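Local atomic coordinates of oxidoreductase, NAD-binding/iron-sulfur cluster-binding protein (Nitratireductor pacificus pht-3B, PDB entry 6ZXU), a protein that probably catalyses reductive dehalogenation, using a bound cobalamin together with two [4Fe-4S] clusters. Residues E46-V51 with A225-R230; A156-A161 with K280-M285; I637-F642 with M656-R661. One frame throughout, in Å; residues are numbered along the deposited sequence.

Contact 1. Residues E46-V51 with A225-R230; sequences ERLARV and APFLRR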
ATOM      1  N   GLU A  46      16.910  11.737  16.496  1.00 20.66           N
ATOM      2  CA  GLU A  46      17.587  11.570  17.747  1.00 20.73           C
ATOM      3  C   GLU A  46      18.976  12.182  17.790  1.00 21.91           C
ATOM      4  O   GLU A  46      19.614  12.185  18.844  1.00 24.61           O
ATOM      5  CB  GLU A  46      17.624  10.072  18.143  1.00 21.60           C
ATOM      6  CG  GLU A  46      18.678   9.223  17.398  1.00 23.65           C
ATOM      7  CD  GLU A  46      18.271   8.741  15.955  1.00 24.11           C
ATOM      8  OE1 GLU A  46      17.175   9.121  15.435  1.00 22.35           O
ATOM      9  OE2 GLU A  46      19.091   8.013  15.339  1.00 26.26           O
ATOM     10  N   ARG A  47      19.496  12.695  16.685  1.00 20.58           N
ATOM     11  CA  ARG A  47      20.796  13.356  16.675  1.00 20.31           C
ATOM     12  C   ARG A  47      20.672  14.860  16.596  1.00 20.03           C
ATOM     13  O   ARG A  47      21.678  15.541  16.412  1.00 24.18           O
ATOM     14  CB  ARG A  47      21.624  12.806  15.482  1.00 20.56           C
ATOM     15  CG  ARG A  47      22.015  11.363  15.691  1.00 23.90           C
ATOM     16  CD  ARG A  47      22.956  10.923  14.586  1.00 26.62           C
ATOM     17  NE  ARG A  47      23.403   9.545  14.779  1.00 25.96           N
ATOM     18  CZ  ARG A  47      24.568   9.197  15.312  1.00 27.10           C
ATOM     19  NH1 ARG A  47      25.420  10.107  15.748  1.00 29.15           N
ATOM     20  NH2 ARG A  47      24.881   7.903  15.424  1.00 28.63           N
ATOM     21  N   LEU A  48      19.470  15.398  16.723  1.00 20.19           N
ATOM     22  CA  LEU A  48      19.291  16.844  16.680  1.00 20.43           C
ATOM     23  C   LEU A  48      19.416  17.404  18.106  1.00 22.36           C
ATOM     24  O   LEU A  48      19.046  16.744  19.083  1.00 19.60           O
ATOM     25  CB  LEU A  48      17.943  17.201  16.142  1.00 21.38           C
ATOM     26  CG  LEU A  48      17.741  16.687  14.698  1.00 21.22           C
ATOM     27  CD1 LEU A  48      16.383  17.067  14.218  1.00 21.85           C
ATOM     28  CD2 LEU A  48      18.791  17.204  13.745  1.00 25.27           C
ATOM     29  N   ALA A  49      19.870  18.655  18.189  1.00 20.13           N
ATOM     30  CA  ALA A  49      20.027  19.325  19.476  1.00 21.39           C
ATOM     31  C   ALA A  49      18.651  19.678  20.039  1.00 22.01           C
ATOM     32  O   ALA A  49      17.849  20.260  19.362  1.00 19.97           O
ATOM     33  CB  ALA A  49      20.819  20.585  19.291  1.00 20.19           C
ATOM     34  N   ARG A  50      18.415  19.298  21.277  1.00 22.46           N
ATOM     35  CA  ARG A  50      17.161  19.518  21.977  1.00 26.27           C
ATOM     36  C   ARG A  50      17.394  20.145  23.389  1.00 29.24           C
ATOM     37  O   ARG A  50      18.472  20.074  23.957  1.00 24.45           O
ATOM     38  CB  ARG A  50      16.463  18.201  22.119  1.00 27.12           C
ATOM     39  CG  ARG A  50      15.924  17.714  20.781  1.00 28.41           C
ATOM     40  CD  ARG A  50      15.139  16.421  20.889  1.00 28.46           C
ATOM     41  NE  ARG A  50      15.064  15.888  19.531  1.00 27.48           N
ATOM     42  CZ  ARG A  50      14.182  16.235  18.625  1.00 27.13           C
ATOM     43  NH1 ARG A  50      13.196  17.086  18.933  1.00 26.60           N
ATOM     44  NH2 ARG A  50      14.293  15.719  17.377  1.00 25.92           N
ATOM     45  N   VAL A  51      16.370  20.802  23.885  1.00 27.37           N
ATOM     46  CA  VAL A  51      16.299  21.336  25.214  1.00 24.51           C
ATOM     47  C   VAL A  51      14.961  20.937  25.841  1.00 26.40           C
ATOM     48  O   VAL A  51      14.046  20.445  25.134  1.00 26.20           O
ATOM     49  CB  VAL A  51      16.449  22.856  25.192  1.00 25.73           C
ATOM     50  CG1 VAL A  51      17.810  23.268  24.631  1.00 28.81           C
ATOM     51  CG2 VAL A  51      15.352  23.503  24.425  1.00 24.06           C
ATOM     52  N   ALA A 225      10.972  22.916   9.684  1.00 26.52           N
ATOM     53  CA  ALA A 225      11.313  21.604  10.284  1.00 25.54           C
ATOM     54  C   ALA A 225      12.608  21.142   9.738  1.00 27.28           C
ATOM     55  O   ALA A 225      12.829  21.261   8.527  1.00 28.85           O
ATOM     56  CB  ALA A 225      10.227  20.571   9.975  1.00 26.70           C
ATOM     57  N   PRO A 226      13.515  20.662  10.600  1.00 26.62           N
ATOM     58  CA  PRO A 226      14.731  20.028  10.069  1.00 27.48           C
ATOM     59  C   PRO A 226      14.342  18.904   9.072  1.00 25.56           C
ATOM     60  O   PRO A 226      13.352  18.203   9.285  1.00 21.68           O
ATOM     61  CB  PRO A 226      15.395  19.411  11.327  1.00 26.33           C
ATOM     62  CG  PRO A 226      14.280  19.211  12.275  1.00 26.67           C
ATOM     63  CD  PRO A 226      13.360  20.388  12.033  1.00 25.41           C
ATOM     64  N   PHE A 227      15.114  18.798   8.008  1.00 23.63           N
ATOM     65  CA  PHE A 227      14.995  17.792   6.989  1.00 21.97           C
ATOM     66  C   PHE A 227      13.878  17.972   5.981  1.00 23.65           C
ATOM     67  O   PHE A 227      13.969  17.500   4.893  1.00 25.97           O
ATOM     68  CB  PHE A 227      14.844  16.380   7.640  1.00 24.75           C
ATOM     69  CG  PHE A 227      15.981  15.949   8.540  1.00 24.64           C
ATOM     70  CD1 PHE A 227      17.272  15.807   8.040  1.00 24.08           C
ATOM     71  CD2 PHE A 227      15.757  15.627   9.858  1.00 22.16           C
ATOM     72  CE1 PHE A 227      18.293  15.381   8.832  1.00 21.37           C
ATOM     73  CE2 PHE A 227      16.773  15.145  10.651  1.00 21.95           C
ATOM     74  CZ  PHE A 227      18.053  15.049  10.150  1.00 20.48           C
ATOM     75  N   LEU A 228      12.788  18.650   6.324  1.00 25.15           N
ATOM     76  CA  LEU A 228      11.604  18.752   5.445  1.00 21.71           C
ATOM     77  C   LEU A 228      11.638  20.038   4.668  1.00 23.50           C
ATOM     78  O   LEU A 228      10.825  20.901   4.794  1.00 25.13           O
ATOM     79  CB  LEU A 228      10.350  18.608   6.248  1.00 20.66           C
ATOM     80  CG  LEU A 228      10.230  17.413   7.147  1.00 21.25           C
ATOM     81  CD1 LEU A 228       8.787  17.309   7.664  1.00 24.06           C
ATOM     82  CD2 LEU A 228      10.694  16.070   6.587  1.00 21.69           C
ATOM     83  N   ARG A 229      12.628  20.124   3.804  1.00 23.48           N
ATOM     84  CA  ARG A 229      12.975  21.302   3.096  1.00 24.28           C
ATOM     85  C   ARG A 229      11.960  21.704   2.019  1.00 22.51           C
ATOM     86  O   ARG A 229      11.935  22.850   1.586  1.00 23.65           O
ATOM     87  CB  ARG A 229      14.376  21.090   2.466  1.00 24.94           C
ATOM     88  CG  ARG A 229      15.524  20.917   3.482  1.00 28.60           C
ATOM     89  N   ARG A 230      11.079  20.802   1.630  1.00 22.83           N
ATOM     90  CA  ARG A 230      10.010  21.217   0.734  1.00 24.92           C
ATOM     91  C   ARG A 230       8.816  21.958   1.386  1.00 24.87           C
ATOM     92  O   ARG A 230       7.962  22.454   0.680  1.00 27.87           O
ATOM     93  CB  ARG A 230       9.504  20.001  -0.072  1.00 25.81           C
ATOM     94  CG  ARG A 230      10.627  19.343  -0.750  1.00 30.66           C
ATOM     95  CD  ARG A 230      10.152  18.474  -1.909  1.00 35.09           C
ATOM     96  NE  ARG A 230       9.949  17.118  -1.484  1.00 37.69           N
ATOM     97  CZ  ARG A 230      10.877  16.146  -1.601  1.00 31.16           C
ATOM     98  NH1 ARG A 230      12.047  16.363  -2.157  1.00 35.27           N
ATOM     99  NH2 ARG A 230      10.571  14.927  -1.184  1.00 36.62           N
TER

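Contact 2. Residues A156-A161 with K280-M285; sequences AGEAGA and KRPLHM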
ATOM      1  N   ALA A 156       8.565  23.655 -14.261  1.00 43.51           N
ATOM      2  CA  ALA A 156       7.916  24.496 -15.261  1.00 43.18           C
ATOM      3  C   ALA A 156       7.971  23.873 -16.665  1.00 37.62           C
ATOM      4  O   ALA A 156       9.028  23.403 -17.114  1.00 41.36           O
ATOM      5  CB  ALA A 156       8.581  25.870 -15.301  1.00 48.54           C
ATOM      6  N   GLY A 157       6.828  23.825 -17.320  1.00 35.14           N
ATOM      7  CA  GLY A 157       6.823  23.285 -18.661  1.00 36.19           C
ATOM      8  C   GLY A 157       6.714  21.774 -18.744  1.00 39.51           C
ATOM      9  O   GLY A 157       6.542  21.259 -19.836  1.00 35.12           O
ATOM     10  N   GLU A 158       6.786  21.049 -17.602  1.00 33.31           N
ATOM     11  CA  GLU A 158       6.553  19.617 -17.623  1.00 31.50           C
ATOM     12  C   GLU A 158       5.066  19.347 -17.677  1.00 27.69           C
ATOM     13  O   GLU A 158       4.249  20.124 -17.211  1.00 27.48           O
ATOM     14  CB  GLU A 158       7.189  18.917 -16.408  1.00 29.50           C
ATOM     15  CG  GLU A 158       8.685  19.038 -16.294  1.00 40.25           C
ATOM     16  CD  GLU A 158       9.301  17.957 -15.353  1.00 47.13           C
ATOM     17  OE1 GLU A 158       8.898  17.876 -14.130  1.00 42.98           O
ATOM     18  OE2 GLU A 158      10.248  17.236 -15.832  1.00 47.60           O
ATOM     19  N   ALA A 159       4.729  18.199 -18.234  1.00 30.18           N
ATOM     20  CA  ALA A 159       3.340  17.808 -18.333  1.00 26.87           C
ATOM     21  C   ALA A 159       2.731  17.714 -16.906  1.00 29.29           C
ATOM     22  O   ALA A 159       3.351  17.184 -15.954  1.00 23.94           O
ATOM     23  CB  ALA A 159       3.215  16.494 -19.077  1.00 27.70           C
ATOM     24  N   GLY A 160       1.543  18.298 -16.765  1.00 28.93           N
ATOM     25  CA  GLY A 160       0.825  18.314 -15.492  1.00 28.87           C
ATOM     26  C   GLY A 160       1.219  19.359 -14.470  1.00 27.05           C
ATOM     27  O   GLY A 160       0.599  19.406 -13.374  1.00 26.85           O
ATOM     28  N   ALA A 161       2.158  20.241 -14.799  1.00 25.66           N
ATOM     29  CA  ALA A 161       2.510  21.288 -13.862  1.00 26.37           C
ATOM     30  C   ALA A 161       1.273  22.146 -13.430  1.00 27.34           C
ATOM     31  O   ALA A 161       1.085  22.437 -12.221  1.00 27.22           O
ATOM     32  CB  ALA A 161       3.651  22.110 -14.406  1.00 29.18           C
ATOM     33  N   LYS A 280      16.784  15.419  -9.290  1.00 33.64           N
ATOM     34  CA  LYS A 280      17.321  15.454 -10.609  1.00 33.04           C
ATOM     35  C   LYS A 280      16.565  14.554 -11.605  1.00 32.92           C
ATOM     36  O   LYS A 280      16.811  14.701 -12.770  1.00 36.40           O
ATOM     37  CB  LYS A 280      18.791  15.049 -10.585  1.00 37.34           C
ATOM     38  CG  LYS A 280      19.636  16.099  -9.898  1.00 41.28           C
ATOM     39  CD  LYS A 280      20.982  15.533  -9.511  1.00 45.93           C
ATOM     40  CE  LYS A 280      21.749  16.614  -8.704  1.00 48.96           C
ATOM     41  NZ  LYS A 280      23.229  16.378  -8.637  1.00 61.26           N
ATOM     42  N   ARG A 281      15.758  13.589 -11.143  1.00 26.65           N
ATOM     43  CA  ARG A 281      14.894  12.807 -11.996  1.00 26.42           C
ATOM     44  C   ARG A 281      13.620  13.575 -12.196  1.00 23.31           C
ATOM     45  O   ARG A 281      13.046  14.005 -11.233  1.00 23.63           O
ATOM     46  CB  ARG A 281      14.529  11.446 -11.358  1.00 25.85           C
ATOM     47  CG  ARG A 281      15.496  10.334 -11.560  1.00 32.33           C
ATOM     48  CD  ARG A 281      15.100   9.118 -10.687  1.00 30.85           C
ATOM     49  NE  ARG A 281      14.075   8.239 -11.219  1.00 24.05           N
ATOM     50  CZ  ARG A 281      14.299   7.420 -12.234  1.00 24.72           C
ATOM     51  NH1 ARG A 281      15.480   7.379 -12.797  1.00 23.73           N
ATOM     52  NH2 ARG A 281      13.352   6.657 -12.714  1.00 21.52           N
ATOM     53  N   PRO A 282      13.081  13.604 -13.431  1.00 24.68           N
ATOM     54  CA  PRO A 282      11.764  14.094 -13.638  1.00 21.08           C
ATOM     55  C   PRO A 282      10.730  13.329 -12.764  1.00 22.34           C
ATOM     56  O   PRO A 282      10.833  12.117 -12.587  1.00 19.30           O
ATOM     57  CB  PRO A 282      11.498  13.819 -15.120  1.00 24.46           C
ATOM     58  CG  PRO A 282      12.840  13.740 -15.726  1.00 23.05           C
ATOM     59  CD  PRO A 282      13.712  13.138 -14.679  1.00 23.48           C
ATOM     60  N   LEU A 283       9.772  14.064 -12.201  1.00 20.76           N
ATOM     61  CA  LEU A 283       8.805  13.500 -11.298  1.00 19.38           C
ATOM     62  C   LEU A 283       8.069  12.339 -12.014  1.00 20.74           C
ATOM     63  O   LEU A 283       7.793  11.292 -11.415  1.00 17.39           O
ATOM     64  CB  LEU A 283       7.851  14.565 -10.805  1.00 21.63           C
ATOM     65  CG  LEU A 283       6.702  14.152  -9.891  1.00 21.20           C
ATOM     66  CD1 LEU A 283       7.274  13.512  -8.662  1.00 23.34           C
ATOM     67  CD2 LEU A 283       5.779  15.296  -9.524  1.00 22.01           C
ATOM     68  N   HIS A 284       7.795  12.491 -13.303  1.00 18.80           N
ATOM     69  CA  HIS A 284       7.062  11.448 -13.993  1.00 19.21           C
ATOM     70  C   HIS A 284       7.772  10.126 -14.139  1.00 17.11           C
ATOM     71  O   HIS A 284       7.148   9.117 -14.484  1.00 18.41           O
ATOM     72  CB  HIS A 284       6.577  11.893 -15.383  1.00 20.57           C
ATOM     73  CG  HIS A 284       7.674  12.159 -16.354  1.00 24.26           C
ATOM     74  ND1 HIS A 284       8.238  11.160 -17.133  1.00 27.70           N
ATOM     75  CD2 HIS A 284       8.298  13.307 -16.699  1.00 24.66           C
ATOM     76  CE1 HIS A 284       9.210  11.669 -17.864  1.00 23.93           C
ATOM     77  NE2 HIS A 284       9.254  12.972 -17.623  1.00 27.68           N
ATOM     78  N   MET A 285       9.041  10.082 -13.821  1.00 18.22           N
ATOM     79  CA  MET A 285       9.817   8.836 -13.905  1.00 17.44           C
ATOM     80  C   MET A 285       9.791   7.964 -12.646  1.00 20.52           C
ATOM     81  O   MET A 285      10.370   6.836 -12.656  1.00 18.99           O
ATOM     82  CB  MET A 285      11.246   9.138 -14.278  1.00 17.85           C
ATOM     83  CG  MET A 285      11.333   9.612 -15.752  1.00 26.28           C
ATOM     84  SD  MET A 285      13.013   9.946 -16.180  1.00 41.79           S
ATOM     85  CE  MET A 285      13.714   8.299 -16.321  1.00 44.62           C
TER
HETATM   86  O   HOH W   1       7.490  15.268 -14.233  1.00 25.20           O
HETATM   87  O   HOH W   2      10.290  16.967 -12.257  1.00 31.35           O

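Contact 3. Residues I637-F642 with M656-R661; sequences IKRWWF and MGTNER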
ATOM      1  N   ILE A 637      13.453  -6.630  16.465  1.00 20.68           N
ATOM      2  CA  ILE A 637      13.508  -5.170  16.630  1.00 22.78           C
ATOM      3  C   ILE A 637      12.382  -4.461  15.897  1.00 19.07           C
ATOM      4  O   ILE A 637      11.977  -3.401  16.287  1.00 18.63           O
ATOM      5  CB  ILE A 637      14.874  -4.648  16.137  1.00 26.02           C
ATOM      6  CG1 ILE A 637      15.909  -5.001  17.205  1.00 38.73           C
ATOM      7  CG2 ILE A 637      14.947  -3.159  16.047  1.00 25.46           C
ATOM      8  CD1 ILE A 637      17.313  -5.241  16.675  1.00 45.46           C
ATOM      9  N   LYS A 638      11.921  -5.046  14.798  1.00 18.90           N
ATOM     10  CA  LYS A 638      10.896  -4.407  13.970  1.00 18.60           C
ATOM     11  C   LYS A 638       9.447  -4.712  14.388  1.00 18.82           C
ATOM     12  O   LYS A 638       8.504  -4.314  13.716  1.00 19.42           O
ATOM     13  CB  LYS A 638      11.119  -4.790  12.536  1.00 17.39           C
ATOM     14  CG  LYS A 638      12.513  -4.471  11.945  1.00 20.57           C
ATOM     15  CD  LYS A 638      12.712  -2.986  11.853  1.00 19.24           C
ATOM     16  CE  LYS A 638      13.944  -2.697  11.062  1.00 19.64           C
ATOM     17  NZ  LYS A 638      14.019  -1.239  10.840  1.00 24.54           N
ATOM     18  N   ARG A 639       9.237  -5.465  15.457  1.00 19.51           N
ATOM     19  CA  ARG A 639       7.923  -5.802  15.913  1.00 18.93           C
ATOM     20  C   ARG A 639       7.366  -4.692  16.773  1.00 20.64           C
ATOM     21  O   ARG A 639       7.452  -4.730  18.001  1.00 18.75           O
ATOM     22  CB  ARG A 639       7.935  -7.159  16.624  1.00 18.91           C
ATOM     23  CG  ARG A 639       6.540  -7.692  16.940  1.00 20.29           C
ATOM     24  CD  ARG A 639       6.617  -9.154  17.225  1.00 22.55           C
ATOM     25  NE  ARG A 639       5.406  -9.695  17.806  1.00 23.75           N
ATOM     26  CZ  ARG A 639       5.347 -10.959  18.253  1.00 29.69           C
ATOM     27  NH1 ARG A 639       6.409 -11.747  18.139  1.00 26.07           N
ATOM     28  NH2 ARG A 639       4.236 -11.468  18.767  1.00 29.60           N
ATOM     29  N   TRP A 640       6.790  -3.677  16.144  1.00 18.26           N
ATOM     30  CA  TRP A 640       6.420  -2.498  16.868  1.00 17.34           C
ATOM     31  C   TRP A 640       4.962  -2.494  17.318  1.00 20.60           C
ATOM     32  O   TRP A 640       4.576  -1.593  18.077  1.00 21.01           O
ATOM     33  CB  TRP A 640       6.599  -1.264  15.963  1.00 18.35           C
ATOM     34  CG  TRP A 640       5.884  -1.343  14.630  1.00 18.89           C
ATOM     35  CD1 TRP A 640       6.425  -1.839  13.441  1.00 19.52           C
ATOM     36  CD2 TRP A 640       4.543  -0.925  14.312  1.00 15.59           C
ATOM     37  NE1 TRP A 640       5.490  -1.772  12.416  1.00 19.69           N
ATOM     38  CE2 TRP A 640       4.336  -1.212  12.916  1.00 18.13           C
ATOM     39  CE3 TRP A 640       3.506  -0.397  15.057  1.00 15.11           C
ATOM     40  CZ2 TRP A 640       3.136  -0.966  12.296  1.00 19.46           C
ATOM     41  CZ3 TRP A 640       2.315  -0.192  14.467  1.00 17.77           C
ATOM     42  CH2 TRP A 640       2.129  -0.443  13.091  1.00 17.89           C
ATOM     43  N   TRP A 641       4.133  -3.405  16.790  1.00 18.62           N
ATOM     44  CA  TRP A 641       2.663  -3.366  17.024  1.00 17.34           C
ATOM     45  C   TRP A 641       2.294  -4.209  18.244  1.00 17.97           C
ATOM     46  O   TRP A 641       3.062  -5.082  18.696  1.00 18.95           O
ATOM     47  CB  TRP A 641       1.895  -3.896  15.763  1.00 15.61           C
ATOM     48  CG  TRP A 641       2.304  -5.305  15.364  1.00 14.22           C
ATOM     49  CD1 TRP A 641       1.711  -6.486  15.760  1.00 15.61           C
ATOM     50  CD2 TRP A 641       3.394  -5.668  14.528  1.00 15.81           C
ATOM     51  NE1 TRP A 641       2.395  -7.542  15.244  1.00 18.28           N
ATOM     52  CE2 TRP A 641       3.420  -7.058  14.463  1.00 14.88           C
ATOM     53  CE3 TRP A 641       4.338  -4.936  13.805  1.00 13.81           C
ATOM     54  CZ2 TRP A 641       4.401  -7.729  13.770  1.00 18.15           C
ATOM     55  CZ3 TRP A 641       5.303  -5.588  13.127  1.00 15.33           C
ATOM     56  CH2 TRP A 641       5.339  -6.983  13.098  1.00 16.58           C
ATOM     57  N   PHE A 642       1.090  -3.949  18.760  1.00 21.10           N
ATOM     58  CA  PHE A 642       0.494  -4.738  19.852  1.00 19.83           C
ATOM     59  C   PHE A 642      -0.262  -5.937  19.297  1.00 23.88           C
ATOM     60  O   PHE A 642      -0.886  -5.844  18.245  1.00 22.47           O
ATOM     61  CB  PHE A 642      -0.491  -3.876  20.661  1.00 19.40           C
ATOM     62  CG  PHE A 642       0.102  -2.677  21.358  1.00 20.00           C
ATOM     63  CD1 PHE A 642       1.415  -2.634  21.742  1.00 20.65           C
ATOM     64  CD2 PHE A 642      -0.724  -1.595  21.646  1.00 22.90           C
ATOM     65  CE1 PHE A 642       1.945  -1.549  22.361  1.00 22.22           C
ATOM     66  CE2 PHE A 642      -0.234  -0.499  22.298  1.00 23.42           C
ATOM     67  CZ  PHE A 642       1.101  -0.480  22.657  1.00 23.38           C
ATOM     68  N   MET A 656      -6.454 -17.432  20.685  1.00 29.39           N
ATOM     69  CA  MET A 656      -5.789 -18.707  20.366  1.00 26.60           C
ATOM     70  C   MET A 656      -4.265 -18.603  20.225  1.00 27.14           C
ATOM     71  O   MET A 656      -3.603 -19.583  19.900  1.00 30.76           O
ATOM     72  CB  MET A 656      -6.338 -19.194  19.027  1.00 28.40           C
ATOM     73  CG  MET A 656      -7.820 -19.389  18.997  1.00 36.76           C
ATOM     74  SD  MET A 656      -8.223 -20.656  20.283  1.00 45.43           S
ATOM     75  CE  MET A 656      -7.492 -22.154  19.606  1.00 40.58           C
ATOM     76  N   GLY A 657      -3.712 -17.420  20.427  1.00 25.50           N
ATOM     77  CA  GLY A 657      -2.257 -17.206  20.332  1.00 27.71           C
ATOM     78  C   GLY A 657      -1.891 -16.412  19.078  1.00 26.04           C
ATOM     79  O   GLY A 657      -2.777 -15.797  18.459  1.00 25.16           O
ATOM     80  N   THR A 658      -0.598 -16.490  18.693  1.00 25.45           N
ATOM     81  CA  THR A 658      -0.018 -15.670  17.656  1.00 23.52           C
ATOM     82  C   THR A 658       0.968 -16.476  16.876  1.00 24.85           C
ATOM     83  O   THR A 658       1.834 -17.138  17.427  1.00 22.15           O
ATOM     84  CB  THR A 658       0.657 -14.482  18.293  1.00 23.72           C
ATOM     85  OG1 THR A 658      -0.341 -13.711  18.988  1.00 22.56           O
ATOM     86  CG2 THR A 658       1.368 -13.617  17.279  1.00 25.92           C
ATOM     87  N   ASN A 659       0.843 -16.423  15.547  1.00 23.31           N
ATOM     88  CA  ASN A 659       1.845 -17.048  14.651  1.00 21.82           C
ATOM     89  C   ASN A 659       3.168 -16.378  14.772  1.00 18.83           C
ATOM     90  O   ASN A 659       3.263 -15.140  14.768  1.00 17.95           O
ATOM     91  CB  ASN A 659       1.384 -16.979  13.156  1.00 20.33           C
ATOM     92  CG  ASN A 659       0.190 -17.838  12.907  1.00 21.49           C
ATOM     93  OD1 ASN A 659       0.212 -19.036  13.194  1.00 24.22           O
ATOM     94  ND2 ASN A 659      -0.891 -17.246  12.394  1.00 18.22           N
ATOM     95  N   GLU A 660       4.217 -17.178  14.933  1.00 19.02           N
ATOM     96  CA  GLU A 660       5.617 -16.701  15.011  1.00 22.33           C
ATOM     97  C   GLU A 660       6.481 -17.674  14.234  1.00 24.09           C
ATOM     98  O   GLU A 660       7.374 -18.315  14.742  1.00 20.38           O
ATOM     99  CB  GLU A 660       6.087 -16.542  16.450  1.00 23.81           C
ATOM    100  CG  GLU A 660       5.235 -15.558  17.207  1.00 25.49           C
ATOM    101  CD  GLU A 660       5.592 -15.556  18.701  1.00 46.42           C
ATOM    102  OE1 GLU A 660       5.747 -16.718  19.310  1.00 47.41           O
ATOM    103  OE2 GLU A 660       5.698 -14.398  19.249  1.00 40.40           O
ATOM    104  N   ARG A 661       6.219 -17.726  12.949  1.00 20.75           N
ATOM    105  CA  ARG A 661       6.836 -18.692  12.083  1.00 22.04           C
ATOM    106  C   ARG A 661       8.265 -18.295  11.731  1.00 24.87           C
ATOM    107  O   ARG A 661       8.607 -17.133  11.547  1.00 23.41           O
ATOM    108  CB  ARG A 661       5.965 -18.813  10.805  1.00 20.96           C
ATOM    109  CG  ARG A 661       4.593 -19.311  11.098  1.00 21.61           C
ATOM    110  CD  ARG A 661       3.852 -19.591   9.813  1.00 21.34           C
ATOM    111  NE  ARG A 661       2.499 -19.854  10.116  1.00 21.14           N
ATOM    112  CZ  ARG A 661       2.027 -21.058  10.346  1.00 28.31           C
ATOM    113  NH1 ARG A 661       2.842 -22.108  10.329  1.00 28.86           N
ATOM    114  NH2 ARG A 661       0.756 -21.235  10.588  1.00 29.29           N
TER

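Contact 1. Residues E46-V51 with A225-R230
Leu48 reaches from its loop onto Pro226 and Phe227, a compact example of how one branched side chain can tie two loops together. Of about 114 Å² buried between the segments, 62 Å² belongs to this leucine alone, and a single methyl does the touching. CD1 lies 3.6 Å from Pro226 CG and 3.9 Å from Pro226 CB, so it rests against the outer carbons of the pyrrolidine ring, the two side chains meeting at a slant. The same CD1 is 4.1 Å from Phe227 CE2, which it approaches obliquely. Leu48 CG stands anti to the carbonyl carbon (chi1 -61°), and CD1 continues anti to CA (chi2 180°), which carries this methyl outward to the consecutive residues Pro226 and Phe227. Beside Leu48, Ala49 makes backbone hydrogen bonds with Ala250 and Leu255.

Segment 225-230 connects strands 222-224 and 232-239, the latter belonging to an antiparallel four-stranded sheet; Leu228 packs onto strand 142-149 of that sheet. Leu249 also touches Pro226, and Val262 of helix 260-264 packs on Phe227. The join between 46-51 and 225-230 is wholly apolar: with only carbon-to-carbon approaches across it, attraction comes from dispersion and the exclusion of water, and with no polar group involved the contact sets no direction.

Contact 2. Residues A156-A161 with K280-M285
Glu158 points its side chain at the turn formed by Pro282, Leu283 and His284 through two torsions: CG is anti to the carbonyl carbon (chi1 -61°), and CD continues in an extended chain (chi2 -161°). This sends the carboxylate across Pro282 at about a right angle and divides its oxygens between two tasks. OE2 lies against the proline, 3.7 Å from Pro282 CB, and also comes to the edge of the His284 imidazole, near the ring plane and 4.5 Å from His284 CD2. OE1 takes the polar role. It accepts a hydrogen bond from the backbone N of Glu155, just ahead of its own segment, and faces two bridging waters. Water 1 accepts from His284 N at 2.9 Å and donates only weakly to OE1. Water 2 accepts from Leu283 N, also at 2.9 Å; its approach to OE1 is so short that its exact position is doubtful.

Such a carboxylate is consistent with an acidic group meeting the first N-H groups of a 3-10 turn through water. Here the turn is the 3-10 segment 283-285, with Met285 N bonded to Pro282 O at 3.0 Å. Glu158 itself opens a type II beta turn, closed by Ala161 N to Glu158 O at 3.2 Å, that places Gly160 at the N-cap of helix 161-164.

On the other flank of the 3-10 turn, Arg281 folds back so that NH2 donates to Met285 O at 3.0 Å (147°) from well above the carbonyl plane, while also forming a salt bridge with Glu291. Helix 376-390 packs against both segments, with Ala382 on Ala159, Tyr388 on Leu283 and Glu381 on His284.

Contact 3. Residues I637-F642 with M656-R661
Arg639 meets Glu660 at the edge of its guanidinium group, and the two flat groups stand nearly perpendicular, their planes 85° apart. Glu660 OE2 sits in the guanidinium plane and takes both terminal nitrogens: NH1 donates at 3.0 Å in a fairly straight bond (162°), NH2 more weakly at 3.3 Å. The donor NH1 comes to OE2 on the anti side, a little out of the carboxylate plane. This fork on one oxygen differs from the side-by-side pairing of two oxygens with two nitrogens, and shows how a salt bridge can be made with the planes crossed. Arg639 reaches this position with CG anti to the backbone N (chi1 -171°) and an extended chain to NE. Along the way its CG lies over one face of the Trp641 indole, toward its rim, 3.8 Å above the plane. From the opposing segment Thr658 brings its methyl CG2 to 3.9 Å from Arg639 NH2, while its OG1 is hydrogen-bonded to Trp443 NE1. NH2 has a second anionic partner in Asp643. With an alanine in place of Arg639, Glu660 and Asp643 would probably be left without the positive charge they share.

The contact closes a short excursion of the chain through strands 645-647 and 650-652. Next along the chain from Arg639, Trp640 packs on helix 103-116 and Trp641 on helix 432-437.

Chemistry follows burial across the three contacts. Contact 1 is buried and purely apolar; contact 2, partly buried, relies on a carboxylate and bridging water; contact 3, at the surface, rests on charge. Contacts 1 and 2 alternate along the chain and have common surroundings: strand 142-149, on which Leu228 packs, leads into the loop of 156-161, and Arg152 touches Arg230 as well as bonding to Arg281 O. Contact 3 follows both in sequence and lies on the opposite side of the chain's centre from contact 2, 42 Å between centres. Arg36 relates it to contact 1, pairing with Glu46 and accepting Lys638 NZ at its carbonyl. All three lie away from the cofactor sites.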